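Uncharacterized protein (Bacteroides eggerthii, PDB 4FTD) is of unknown function but pairs a six-bladed beta-propeller with an immunoglobulin-like region and may take part in carbohydrate metabolism. Local coordinates at residues N407-Q413 / F432-Q437. Numbering follows the deposited sequence.
Sequences NGNALAQ and FASRTQ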
ATOM      1  N   ASN A 407      -8.527  22.527  -0.688  1.00 45.38           N
ATOM      2  CA  ASN A 407      -8.775  23.402   0.460  1.00 46.73           C
ATOM      3  C   ASN A 407      -7.448  23.878   1.055  1.00 43.85           C
ATOM      4  O   ASN A 407      -6.357  23.438   0.643  1.00 44.60           O
ATOM      5  CB  ASN A 407      -9.692  22.701   1.500  1.00 46.83           C
ATOM      6  CG  ASN A 407      -9.071  21.474   2.102  1.00 42.96           C
ATOM      7  OD1 ASN A 407      -8.002  21.582   2.705  1.00 44.73           O
ATOM      8  ND2 ASN A 407      -9.760  20.307   2.022  1.00 41.14           N
ATOM      9  N   GLY A 408      -7.539  24.789   2.016  1.00 48.51           N
ATOM     10  CA  GLY A 408      -6.345  25.372   2.641  1.00 44.68           C
ATOM     11  C   GLY A 408      -5.730  24.544   3.764  1.00 50.42           C
ATOM     12  O   GLY A 408      -4.762  24.970   4.332  1.00 46.79           O
ATOM     13  N   ASN A 409      -6.254  23.355   4.075  1.00 45.61           N
ATOM     14  CA  ASN A 409      -5.754  22.556   5.191  1.00 43.77           C
ATOM     15  C   ASN A 409      -5.840  21.062   4.831  1.00 44.52           C
ATOM     16  O   ASN A 409      -6.452  20.276   5.546  1.00 44.56           O
ATOM     17  CB  ASN A 409      -6.519  22.925   6.481  1.00 43.80           C
ATOM     18  CG  ASN A 409      -8.009  23.029   6.260  1.00 47.08           C
ATOM     19  OD1 ASN A 409      -8.589  24.093   6.436  1.00 47.84           O
ATOM     20  ND2 ASN A 409      -8.627  21.944   5.781  1.00 44.41           N
ATOM     21  N   ALA A 410      -5.179  20.709   3.728  1.00 43.68           N
ATOM     22  CA  ALA A 410      -5.343  19.434   3.044  1.00 46.57           C
ATOM     23  C   ALA A 410      -4.418  18.344   3.623  1.00 40.51           C
ATOM     24  O   ALA A 410      -3.719  17.615   2.892  1.00 42.65           O
ATOM     25  CB  ALA A 410      -5.128  19.655   1.535  1.00 42.07           C
ATOM     26  N   LEU A 411      -4.444  18.201   4.940  1.00 41.21           N
ATOM     27  CA  LEU A 411      -3.634  17.195   5.601  1.00 38.78           C
ATOM     28  C   LEU A 411      -4.230  15.807   5.219  1.00 34.84           C
ATOM     29  O   LEU A 411      -5.496  15.624   5.172  1.00 42.24           O
ATOM     30  CB  LEU A 411      -3.554  17.393   7.132  1.00 42.74           C
ATOM     31  CG  LEU A 411      -2.644  18.546   7.646  1.00 42.59           C
ATOM     32  CD1 LEU A 411      -1.188  18.374   7.197  1.00 37.85           C
ATOM     33  CD2 LEU A 411      -3.208  19.905   7.262  1.00 38.54           C
ATOM     34  N   ALA A 412      -3.317  14.904   4.859  1.00 38.43           N
ATOM     35  CA  ALA A 412      -3.638  13.544   4.406  1.00 36.29           C
ATOM     36  C   ALA A 412      -2.712  12.551   5.071  1.00 41.00           C
ATOM     37  O   ALA A 412      -1.555  12.876   5.354  1.00 36.96           O
ATOM     38  CB  ALA A 412      -3.528  13.406   2.887  1.00 36.97           C
ATOM     39  N   GLN A 413      -3.248  11.369   5.372  1.00 35.42           N
ATOM     40  CA  GLN A 413      -2.526  10.302   6.029  1.00 37.62           C
ATOM     41  C   GLN A 413      -2.724   9.010   5.200  1.00 41.85           C
ATOM     42  O   GLN A 413      -3.690   8.846   4.437  1.00 36.40           O
ATOM     43  CB  GLN A 413      -3.039  10.031   7.467  1.00 33.64           C
ATOM     44  CG  GLN A 413      -2.875  11.198   8.433  1.00 36.53           C
ATOM     45  CD  GLN A 413      -3.847  12.322   8.201  1.00 39.82           C
ATOM     46  OE1 GLN A 413      -5.038  12.081   7.939  1.00 37.94           O
ATOM     47  NE2 GLN A 413      -3.373  13.559   8.324  1.00 36.23           N
ATOM     48  N   PHE A 432      -4.989   2.072   3.686  1.00 41.73           N
ATOM     49  CA  PHE A 432      -5.818   3.142   4.230  1.00 36.34           C
ATOM     50  C   PHE A 432      -5.256   4.465   3.795  1.00 40.90           C
ATOM     51  O   PHE A 432      -4.026   4.657   3.796  1.00 37.80           O
ATOM     52  CB  PHE A 432      -5.784   3.055   5.734  1.00 40.82           C
ATOM     53  CG  PHE A 432      -6.383   4.245   6.481  1.00 37.76           C
ATOM     54  CD1 PHE A 432      -5.578   5.319   6.875  1.00 36.39           C
ATOM     55  CD2 PHE A 432      -7.732   4.198   6.933  1.00 39.73           C
ATOM     56  CE1 PHE A 432      -6.105   6.372   7.622  1.00 35.11           C
ATOM     57  CE2 PHE A 432      -8.249   5.222   7.704  1.00 37.57           C
ATOM     58  CZ  PHE A 432      -7.432   6.317   8.035  1.00 35.28           C
ATOM     59  N   ALA A 433      -6.152   5.377   3.475  1.00 38.35           N
ATOM     60  CA  ALA A 433      -5.854   6.799   3.261  1.00 36.77           C
ATOM     61  C   ALA A 433      -6.996   7.626   3.871  1.00 40.26           C
ATOM     62  O   ALA A 433      -8.173   7.199   3.895  1.00 37.75           O
ATOM     63  CB  ALA A 433      -5.695   7.146   1.782  1.00 39.02           C
ATOM     64  N   SER A 434      -6.635   8.791   4.385  1.00 38.26           N
ATOM     65  CA  SER A 434      -7.565   9.776   4.915  1.00 38.42           C
ATOM     66  C   SER A 434      -7.122  11.141   4.445  1.00 40.97           C
ATOM     67  O   SER A 434      -5.939  11.436   4.477  1.00 38.23           O
ATOM     68  CB  SER A 434      -7.517   9.806   6.449  1.00 42.52           C
ATOM     69  OG  SER A 434      -8.570  10.661   6.938  1.00 45.70           O
ATOM     70  N   ARG A 435      -8.071  11.998   4.124  1.00 39.28           N
ATOM     71  CA  ARG A 435      -7.784  13.335   3.683  1.00 37.90           C
ATOM     72  C   ARG A 435      -8.809  14.313   4.228  1.00 35.65           C
ATOM     73  O   ARG A 435     -10.039  14.079   4.165  1.00 37.91           O
ATOM     74  CB  ARG A 435      -7.677  13.360   2.184  1.00 39.82           C
ATOM     75  CG  ARG A 435      -7.220  14.695   1.625  1.00 40.09           C
ATOM     76  CD  ARG A 435      -8.390  15.533   1.155  1.00 43.43           C
ATOM     77  NE  ARG A 435      -7.980  16.770   0.530  1.00 42.97           N
ATOM     78  CZ  ARG A 435      -8.815  17.694   0.072  1.00 41.30           C
ATOM     79  NH1 ARG A 435     -10.123  17.533   0.195  1.00 43.45           N
ATOM     80  NH2 ARG A 435      -8.337  18.788  -0.521  1.00 45.45           N
ATOM     81  N   THR A 436      -8.306  15.418   4.768  1.00 36.54           N
ATOM     82  CA  THR A 436      -9.143  16.459   5.401  1.00 36.82           C
ATOM     83  C   THR A 436     -10.228  17.013   4.481  1.00 34.45           C
ATOM     84  O   THR A 436      -9.923  17.435   3.369  1.00 38.49           O
ATOM     85  CB  THR A 436      -8.289  17.609   5.936  1.00 40.59           C
ATOM     86  OG1 THR A 436      -7.315  17.055   6.827  1.00 39.07           O
ATOM     87  CG2 THR A 436      -9.145  18.676   6.643  1.00 36.39           C
ATOM     88  N   GLN A 437     -11.463  16.957   4.954  1.00 41.75           N
ATOM     89  CA  GLN A 437     -12.670  17.403   4.210  1.00 40.09           C
ATOM     90  C   GLN A 437     -13.060  16.478   3.031  1.00 41.53           C
ATOM     91  O   GLN A 437     -13.902  16.851   2.200  1.00 45.25           O
ATOM     92  CB  GLN A 437     -12.612  18.903   3.797  1.00 44.49           C
ATOM     93  CG  GLN A 437     -12.590  19.835   5.001  1.00 54.34           C
ATOM     94  CD  GLN A 437     -12.405  21.312   4.648  1.00 55.30           C
ATOM     95  OE1 GLN A 437     -11.480  21.984   5.122  1.00 62.55           O
ATOM     96  NE2 GLN A 437     -13.249  21.801   3.792  1.00 59.16           N
TER
HETATM   97  O   HOH W   1      -7.314  13.327   7.159  1.00 41.92           O
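Q413 and S434 form an antiparallel hydrogen-bonded pair, Q413 N giving to S434 O at 2.8 Å and S434 N to Q413 O at 2.9 Å. A water donates to Q413 OE1 and also bonds S434 OG. Beyond the non-hydrogen-bonded pair A412–R435, L411 O takes two bonds, from T436 N and from T436 OG1 (2.8 Å each). The threonine suits this place because its hydroxyl, anti to the carbonyl carbon (chi1 -55°), lies beside its own backbone N.

Side-chain amides, able to donate and accept at once, tie loop 407-411 to T436 and Q437. N407 OD1 accepts from N409 N in an Asx turn, while N407 ND2 reaches T436 O (3.2 Å) and its amide stacks on that of Q437, the planes 10° apart. N409 ND2 gives Q437 OE1 a nearly straight hydrogen bond (2.9 Å, 178°). With an alanine at N407 the turn would lose its acceptor and T436 O this donor, so the loop is likely to be less firmly held.

N407 ND2 packs over one guanidinium face of R435, offset toward its rim, without bonding, since both are donors; R435 NE bonds A358 O. A412's small methyl touches R435 CG (4.1 Å).

This hairpin belongs to a four-stranded propeller blade, 120-125/439-446/426-435/412-420, whose early and late strands are consistent with propeller ring closure; Q413 bonds R139 and A141 of strand 138-143 in the next blade.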